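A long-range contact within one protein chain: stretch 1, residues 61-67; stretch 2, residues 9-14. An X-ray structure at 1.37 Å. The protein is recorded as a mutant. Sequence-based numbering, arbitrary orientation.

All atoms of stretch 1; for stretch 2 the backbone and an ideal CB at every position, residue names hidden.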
# COMPACT_ATOMS: atom_id res chain seq x y z
N ASP A 61 12.53 -7.32 -1.00
CA ASP A 61 13.05 -7.80 -2.26
C ASP A 61 12.07 -8.56 -3.15
O ASP A 61 12.42 -8.87 -4.31
CB ASP A 61 14.32 -8.63 -2.07
CG ASP A 61 14.08 -9.92 -1.28
OD1 ASP A 61 12.90 -10.28 -1.02
OD2 ASP A 61 15.07 -10.60 -0.90
N GLY A 62 10.82 -8.80 -2.69
CA GLY A 62 9.91 -9.58 -3.49
C GLY A 62 10.20 -11.05 -3.62
O GLY A 62 9.44 -11.72 -4.29
N VAL A 63 11.23 -11.54 -2.96
CA VAL A 63 11.61 -12.95 -3.10
C VAL A 63 11.14 -13.66 -1.82
O VAL A 63 11.60 -13.28 -0.70
CB VAL A 63 13.07 -13.12 -3.32
CG1 VAL A 63 13.47 -14.59 -3.41
CG2 VAL A 63 13.54 -12.41 -4.58
N VAL A 64 10.29 -14.64 -1.95
CA VAL A 64 9.75 -15.35 -0.79
C VAL A 64 10.68 -16.51 -0.43
O VAL A 64 10.49 -17.64 -0.87
CB VAL A 64 8.29 -15.80 -1.04
CG1 VAL A 64 7.74 -16.50 0.17
CG2 VAL A 64 7.45 -14.59 -1.43
N GLY A 65 11.75 -16.15 0.25
CA GLY A 65 12.70 -17.13 0.74
C GLY A 65 12.33 -17.63 2.11
O GLY A 65 11.23 -17.44 2.63
N PRO A 66 13.31 -18.29 2.75
CA PRO A 66 13.01 -18.96 4.04
C PRO A 66 12.41 -18.03 5.12
O PRO A 66 11.44 -18.38 5.82
CB PRO A 66 14.39 -19.50 4.46
CG PRO A 66 15.03 -19.86 3.13
CD PRO A 66 14.61 -18.74 2.22
N GLN A 67 12.98 -16.82 5.28
CA GLN A 67 12.50 -15.92 6.31
C GLN A 67 11.10 -15.40 6.03
O GLN A 67 10.27 -15.30 6.95
CB GLN A 67 13.49 -14.82 6.50
CG GLN A 67 13.22 -13.92 7.71
CD GLN A 67 14.18 -12.79 7.88
OE1 GLN A 67 14.77 -12.31 6.95
NE2 GLN A 67 14.28 -12.34 9.11
N UNK A 9 11.99 -23.50 -5.57
CA UNK A 9 11.65 -22.23 -6.09
C UNK A 9 11.39 -21.37 -4.90
O UNK A 9 10.71 -21.75 -3.98
CB UNK A 9 10.46 -22.29 -7.05
N UNK A 10 11.89 -20.17 -4.96
CA UNK A 10 11.41 -19.17 -4.07
C UNK A 10 10.50 -18.28 -4.91
O UNK A 10 10.96 -17.72 -5.86
CB UNK A 10 12.55 -18.40 -3.41
N UNK A 11 9.23 -18.18 -4.58
CA UNK A 11 8.36 -17.32 -5.40
C UNK A 11 8.86 -15.90 -5.51
O UNK A 11 9.25 -15.30 -4.52
CB UNK A 11 6.94 -17.30 -4.82
N UNK A 12 8.94 -15.39 -6.74
CA UNK A 12 9.38 -14.05 -7.03
C UNK A 12 8.76 -13.60 -8.34
O UNK A 12 8.17 -14.41 -9.04
CB UNK A 12 10.91 -13.97 -7.09
N UNK A 13 8.94 -12.31 -8.68
CA UNK A 13 8.30 -11.81 -9.89
C UNK A 13 8.71 -12.66 -11.09
O UNK A 13 9.89 -12.93 -11.28
CB UNK A 13 8.66 -10.34 -10.12
N UNK A 14 7.71 -13.12 -11.85
CA UNK A 14 7.92 -13.94 -13.03
C UNK A 14 7.70 -15.41 -12.75
O UNK A 14 7.62 -16.18 -13.71
CB UNK A 14 9.33 -13.72 -13.58

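The two segments run in nearly opposite directions, 176° apart end to end, with the closest CA pairs at Val63 and position 12 (4.7 Å) and Val64 and position 11 (5.2 Å).

Position 9 lies at the margin. Its CA-to-CB bond points sideways and no atom of stretch 1 comes within 5.5 Å of the ideal CB, so the visible contact sets no preference. The residue is Gln9, whose extended side chain makes no contact with stretch 1.

Position 10 is the one whose CA-to-CB bond points toward stretch 1. Its ideal CB lies 3.4 Å from Val64 O, 3.9 Å from Val63 CG1 and 4.3 Å from Gly65 CA. A methyl, the bare CA of a glycine and a proline ring beyond it offer a mostly apolar surface, suited to an aromatic or a long aliphatic side chain. The residue is Tyr10. With chi1 at -56° (m), its ring reaches past Gly65, CD1 lying 3.8 Å from Gly65 CA, and on to Pro66, where CE1 is 3.9 Å from Pro66 CD. The ring meets these atoms obliquely. At its base, Tyr10 CB packs 3.9 Å from Val63 CG1.

Position 11 contributes through its backbone as well as its side chain: its carbonyl O accepts a hydrogen bond from Val64 N at 2.8 Å, nearly linear at 173°. This bond asks nothing of the side chain. The CB points sideways, 4.3 Å from Val64 CB, which favours a compact apolar group; phi/psi of -56/130 permits proline but also many other residues. Pro11 is found, its ring CD 4.1 Å from Val64 CB. Lacking an amide hydrogen, it can serve here only as acceptor.

At position 12 the backbone is extended (-154/172). The sideways CB is 4.0 Å from Val63 CG2 and 3.9 Å from Gly62 O, so valine, threonine or a longer chain with an aliphatic base would all be reasonable. Gln12 places its CB 4.0 Å from Val63 CG2, while its CA makes a CA-H...O contact with Gly62 O (3.6 Å, 155° at H).

Position 13 has a sideways CB with nothing of stretch 1 within 5.5 Å, leaving the choice wide. The side chain of Arg13 makes no close contact with stretch 1; its backbone does the linking, through a water that accepts from Arg13 N (2.7 Å) and donates to Gly62 O (2.9 Å).

Position 14 is out of reach, but phi/psi of 100/-19 would jam a CB against the preceding carbonyl O, which calls for glycine. Gly14 it is.

Stretch 2 9-14: QYPQRG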
# COMPACT_ATOMS: atom_id res chain seq x y z
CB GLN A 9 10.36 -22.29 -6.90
CG GLN A 9 9.78 -20.89 -7.19
CD GLN A 9 8.43 -20.86 -7.85
OE1 GLN A 9 7.43 -20.87 -7.20
NE2 GLN A 9 8.43 -20.88 -9.17
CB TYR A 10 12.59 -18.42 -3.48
CG TYR A 10 13.59 -19.34 -2.77
CD1 TYR A 10 13.22 -20.07 -1.67
CD2 TYR A 10 14.84 -19.51 -3.24
CE1 TYR A 10 14.12 -20.90 -1.04
CE2 TYR A 10 15.73 -20.35 -2.62
CZ TYR A 10 15.36 -21.01 -1.50
OH TYR A 10 16.23 -21.85 -0.90
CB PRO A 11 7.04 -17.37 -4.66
CG PRO A 11 7.09 -18.71 -4.03
CD PRO A 11 8.51 -18.96 -3.63
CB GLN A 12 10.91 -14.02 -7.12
CG GLN A 12 11.57 -14.96 -8.15
CD GLN A 12 13.05 -14.95 -8.03
OE1 GLN A 12 13.67 -15.76 -7.33
NE2 GLN A 12 13.64 -13.96 -8.63
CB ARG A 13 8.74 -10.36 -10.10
CG ARG A 13 8.08 -9.71 -11.31
CD ARG A 13 6.63 -9.39 -11.10
NE ARG A 13 5.96 -8.82 -12.27
CZ ARG A 13 5.91 -7.53 -12.54
NH1 ARG A 13 6.39 -6.68 -11.69
NH2 ARG A 13 5.32 -7.11 -13.65
O HOH W 1 9.69 -10.49 -6.87
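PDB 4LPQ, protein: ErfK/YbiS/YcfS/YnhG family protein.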